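PDB 4HIZ: endosialidase from Enterobacteria phage phi92, which probably cleaves alpha-2,8 and alpha-2,9 linkages within polysialic acid chains, as an endosialidase of a bacteriophage. Local coordinates for residues Arg428-Cys439 with Gln454-Gly465. Numbering follows the deposited sequence.
With EDO (1,2-ethanediol), chain O.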
# COMPACT_ATOMS: atom_id res chain seq x y z
N ARG A 428 26.51 -22.10 -1.40
CA ARG A 428 25.89 -20.97 -2.06
C ARG A 428 25.44 -21.38 -3.46
O ARG A 428 25.70 -22.52 -3.92
CB ARG A 428 26.89 -19.80 -2.14
CG ARG A 428 27.47 -19.43 -0.77
CD ARG A 428 26.34 -18.90 0.21
NE ARG A 428 26.92 -18.80 1.55
CZ ARG A 428 27.58 -17.73 2.00
NH1 ARG A 428 27.63 -16.61 1.27
NH2 ARG A 428 28.14 -17.76 3.20
N TYR A 429 24.77 -20.45 -4.15
CA TYR A 429 24.40 -20.60 -5.57
C TYR A 429 23.23 -21.55 -5.80
O TYR A 429 23.00 -21.98 -6.93
CB TYR A 429 25.62 -21.01 -6.43
CG TYR A 429 26.80 -20.09 -6.30
CD1 TYR A 429 26.76 -18.78 -6.77
CD2 TYR A 429 27.97 -20.54 -5.70
CE1 TYR A 429 27.88 -17.94 -6.70
CE2 TYR A 429 29.08 -19.72 -5.60
CZ TYR A 429 29.03 -18.42 -6.09
OH TYR A 429 30.13 -17.61 -6.01
N LYS A 430 22.47 -21.83 -4.74
CA LYS A 430 21.18 -22.51 -4.87
C LYS A 430 20.32 -22.05 -3.72
O LYS A 430 20.85 -21.65 -2.65
CB LYS A 430 21.32 -24.03 -4.79
CG LYS A 430 21.83 -24.53 -3.46
CD LYS A 430 21.94 -26.02 -3.43
CE LYS A 430 23.04 -26.45 -4.37
NZ LYS A 430 23.23 -27.93 -4.43
N GLY A 431 18.99 -22.10 -3.91
CA GLY A 431 18.11 -21.66 -2.83
C GLY A 431 18.15 -22.65 -1.67
O GLY A 431 18.13 -23.87 -1.88
N THR A 432 18.19 -22.16 -0.43
CA THR A 432 18.25 -23.06 0.73
C THR A 432 17.50 -22.43 1.90
O THR A 432 17.03 -21.29 1.79
CB THR A 432 19.71 -23.30 1.24
OG1 THR A 432 20.20 -22.10 1.86
CG2 THR A 432 20.65 -23.71 0.07
N TYR A 433 17.36 -23.19 2.99
CA TYR A 433 16.67 -22.70 4.20
C TYR A 433 17.66 -22.65 5.37
O TYR A 433 17.75 -23.59 6.18
CB TYR A 433 15.55 -23.67 4.56
CG TYR A 433 14.38 -23.68 3.60
CD1 TYR A 433 13.39 -22.69 3.68
CD2 TYR A 433 14.24 -24.69 2.66
CE1 TYR A 433 12.26 -22.71 2.85
CE2 TYR A 433 13.11 -24.73 1.82
CZ TYR A 433 12.14 -23.72 1.92
OH TYR A 433 11.03 -23.74 1.10
N PRO A 434 18.43 -21.55 5.45
CA PRO A 434 19.34 -21.41 6.60
C PRO A 434 18.63 -21.38 7.94
O PRO A 434 17.55 -20.76 8.11
CB PRO A 434 20.05 -20.07 6.32
CG PRO A 434 19.07 -19.30 5.36
CD PRO A 434 18.48 -20.41 4.52
N ARG A 435 19.26 -22.04 8.91
CA ARG A 435 18.78 -22.10 10.30
C ARG A 435 19.22 -20.92 11.15
O ARG A 435 20.37 -20.47 11.04
CB ARG A 435 19.34 -23.37 10.96
CG ARG A 435 18.77 -24.68 10.34
CD ARG A 435 19.66 -25.89 10.70
NE ARG A 435 21.00 -25.72 10.11
CZ ARG A 435 22.04 -26.51 10.36
NH1 ARG A 435 21.94 -27.54 11.20
NH2 ARG A 435 23.19 -26.23 9.79
N THR A 436 18.30 -20.44 11.98
CA THR A 436 18.63 -19.48 13.04
C THR A 436 18.69 -20.20 14.37
O THR A 436 17.83 -21.04 14.67
CB THR A 436 17.58 -18.37 13.06
OG1 THR A 436 17.87 -17.48 11.97
CG2 THR A 436 17.59 -17.54 14.41
N PHE A 437 19.67 -19.83 15.21
CA PHE A 437 19.88 -20.51 16.48
C PHE A 437 19.94 -19.54 17.65
O PHE A 437 20.29 -18.38 17.50
CB PHE A 437 21.23 -21.22 16.48
CG PHE A 437 21.34 -22.34 15.47
CD1 PHE A 437 20.93 -23.63 15.81
CD2 PHE A 437 21.89 -22.10 14.19
CE1 PHE A 437 21.05 -24.68 14.90
CE2 PHE A 437 21.98 -23.15 13.24
CZ PHE A 437 21.59 -24.44 13.61
N MET A 438 19.61 -20.04 18.82
CA MET A 438 19.69 -19.27 20.05
C MET A 438 20.31 -20.19 21.09
O MET A 438 20.00 -21.38 21.15
CB MET A 438 18.28 -18.86 20.50
CG MET A 438 18.29 -18.01 21.80
SD MET A 438 16.59 -17.73 22.37
CE MET A 438 16.15 -19.32 23.12
N CYS A 439 21.16 -19.64 21.95
CA CYS A 439 21.55 -20.37 23.16
C CYS A 439 21.35 -19.47 24.37
O CYS A 439 21.16 -18.24 24.24
CB CYS A 439 23.00 -20.91 23.09
SG CYS A 439 24.30 -19.66 23.09
N GLN A 454 24.19 -25.71 24.27
CA GLN A 454 23.01 -26.21 23.58
C GLN A 454 22.47 -25.09 22.69
O GLN A 454 21.86 -24.13 23.18
CB GLN A 454 21.97 -26.67 24.59
CG GLN A 454 20.73 -27.22 23.90
CD GLN A 454 19.78 -27.90 24.85
OE1 GLN A 454 19.78 -27.64 26.05
NE2 GLN A 454 18.96 -28.80 24.31
N TRP A 455 22.70 -25.20 21.39
CA TRP A 455 22.08 -24.28 20.44
C TRP A 455 20.72 -24.80 19.98
O TRP A 455 20.59 -25.97 19.57
CB TRP A 455 22.97 -24.15 19.21
CG TRP A 455 24.28 -23.39 19.40
CD1 TRP A 455 25.56 -23.93 19.44
CD2 TRP A 455 24.44 -21.98 19.43
NE1 TRP A 455 26.49 -22.92 19.54
CE2 TRP A 455 25.83 -21.71 19.52
CE3 TRP A 455 23.54 -20.91 19.39
CZ2 TRP A 455 26.34 -20.41 19.55
CZ3 TRP A 455 24.02 -19.63 19.42
CH2 TRP A 455 25.43 -19.37 19.51
N PHE A 456 19.71 -23.93 20.07
CA PHE A 456 18.37 -24.27 19.63
C PHE A 456 18.09 -23.61 18.28
O PHE A 456 18.17 -22.39 18.16
CB PHE A 456 17.35 -23.70 20.63
CG PHE A 456 17.44 -24.31 22.02
CD1 PHE A 456 16.67 -25.44 22.34
CD2 PHE A 456 18.21 -23.70 23.02
CE1 PHE A 456 16.72 -26.00 23.62
CE2 PHE A 456 18.27 -24.25 24.30
CZ PHE A 456 17.52 -25.38 24.61
N ASN A 457 17.74 -24.42 17.28
CA ASN A 457 17.22 -23.91 16.01
C ASN A 457 15.76 -23.49 16.25
O ASN A 457 14.89 -24.36 16.48
CB ASN A 457 17.33 -25.03 14.96
CG ASN A 457 16.79 -24.65 13.58
OD1 ASN A 457 16.62 -23.45 13.21
ND2 ASN A 457 16.48 -25.67 12.82
N ILE A 458 15.53 -22.17 16.26
CA ILE A 458 14.22 -21.61 16.65
C ILE A 458 13.36 -21.14 15.47
O ILE A 458 12.14 -20.93 15.63
CB ILE A 458 14.42 -20.43 17.61
CG1 ILE A 458 15.50 -19.45 17.08
CG2 ILE A 458 14.88 -20.97 18.97
CD1 ILE A 458 15.42 -18.06 17.76
N THR A 459 13.98 -20.93 14.31
CA THR A 459 13.26 -20.52 13.09
C THR A 459 14.20 -20.74 11.90
O THR A 459 15.41 -20.81 12.10
CB THR A 459 12.80 -19.02 13.14
OG1 THR A 459 12.24 -18.66 11.87
CG2 THR A 459 13.98 -18.09 13.43
N ASP A 460 13.64 -20.93 10.70
CA ASP A 460 14.44 -21.07 9.49
C ASP A 460 14.06 -19.98 8.50
O ASP A 460 12.85 -19.72 8.27
CB ASP A 460 14.14 -22.40 8.77
CG ASP A 460 14.74 -23.64 9.45
OD1 ASP A 460 15.48 -23.52 10.44
OD2 ASP A 460 14.48 -24.77 8.93
N GLN A 461 15.08 -19.41 7.87
CA GLN A 461 14.95 -18.34 6.88
C GLN A 461 15.15 -18.93 5.48
O GLN A 461 15.31 -20.14 5.32
CB GLN A 461 16.04 -17.29 7.17
CG GLN A 461 15.57 -16.30 8.24
CD GLN A 461 15.06 -16.98 9.50
OE1 GLN A 461 15.84 -17.56 10.29
NE2 GLN A 461 13.72 -16.92 9.71
N ILE A 462 15.18 -18.04 4.48
CA ILE A 462 15.49 -18.44 3.11
C ILE A 462 16.72 -17.66 2.60
O ILE A 462 16.82 -16.45 2.80
CB ILE A 462 14.27 -18.14 2.17
CG1 ILE A 462 13.12 -19.11 2.50
CG2 ILE A 462 14.67 -18.23 0.67
CD1 ILE A 462 11.76 -18.65 1.87
N TYR A 463 17.60 -18.38 1.91
CA TYR A 463 18.69 -17.80 1.15
C TYR A 463 18.30 -18.01 -0.32
O TYR A 463 18.07 -19.15 -0.76
CB TYR A 463 20.00 -18.55 1.49
CG TYR A 463 21.11 -18.40 0.46
CD1 TYR A 463 21.76 -17.17 0.27
CD2 TYR A 463 21.49 -19.48 -0.33
CE1 TYR A 463 22.77 -17.02 -0.68
CE2 TYR A 463 22.52 -19.35 -1.27
CZ TYR A 463 23.15 -18.13 -1.46
OH TYR A 463 24.12 -18.00 -2.42
N GLN A 464 18.21 -16.91 -1.08
CA GLN A 464 17.59 -16.98 -2.44
C GLN A 464 18.48 -17.82 -3.42
O GLN A 464 17.97 -18.65 -4.16
CB GLN A 464 17.37 -15.58 -3.00
CG GLN A 464 16.47 -15.52 -4.28
CD GLN A 464 17.19 -15.91 -5.54
OE1 GLN A 464 18.35 -15.54 -5.74
NE2 GLN A 464 16.49 -16.62 -6.43
N GLY A 465 19.80 -17.59 -3.42
CA GLY A 465 20.68 -18.48 -4.18
C GLY A 465 21.26 -18.01 -5.51
O GLY A 465 22.21 -18.63 -5.98
C1 EDO O . 31.29 -15.10 4.72
O1 EDO O . 31.69 -14.54 3.47
C2 EDO O . 29.87 -14.63 4.98
O2 EDO O . 29.07 -15.08 3.89
O HOH W 1 16.52 -25.86 7.28
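W455 offers one face of its indole to C439: SG lies 3.8 Å from the centroid of the six-membered ring, close to the ring normal, a sulfur-aromatic contact. F437 CB also reaches W455 at CE3. F456 and M438 then open the antiparallel pairing with a reciprocal pair of backbone bonds, while the F456 ring turns its edge to M438 O. At N457, CB packs against F437 CE1. I458 sends CD1 between T436 CG2 and M438 CB, and its N-H bonds to T436 O. T459 lies alongside T436, methyl near methyl.

D460 takes its carboxylate past R435 CG, but the charged ends part company: R435 pairs with E414 and E421, D460 OD2 with R532 of the second subunit. A water bridges D460 OD2 and Y433 O. Q461, bent at chi2 (51°), brings OE1 to T436 OG1, which donates a bond of 2.6 Å; within 454-465, Q461 NE2 donates a hydrogen bond to T459 OG1, close to the amide plane, which fixes the rotation of the amide. I462 CG1 runs beside Y433, 3.7 Å from CE1, and Y433 OH bonds to D122 of the second subunit.

Y463 pairs through its backbone with T432, and its ring lies along 428-432, CG anti to the backbone N (chi1 160°). Its OH accepts the N-H of Y429 at 3.1 Å and 170°, while R428 CD crosses near CZ. G465 N lies over the centre of the Y463 ring.

The pairing thus runs on from two strands of the catalytic propeller domain, flanked by strands 407-413 and 61-64, into the loops. Backbone bonds and the buried T436–Q461 link hold the two segments together, whereas R435 is satisfied within its own chain and D460 and Y433 by the second subunit, making part of the contact subunit interface.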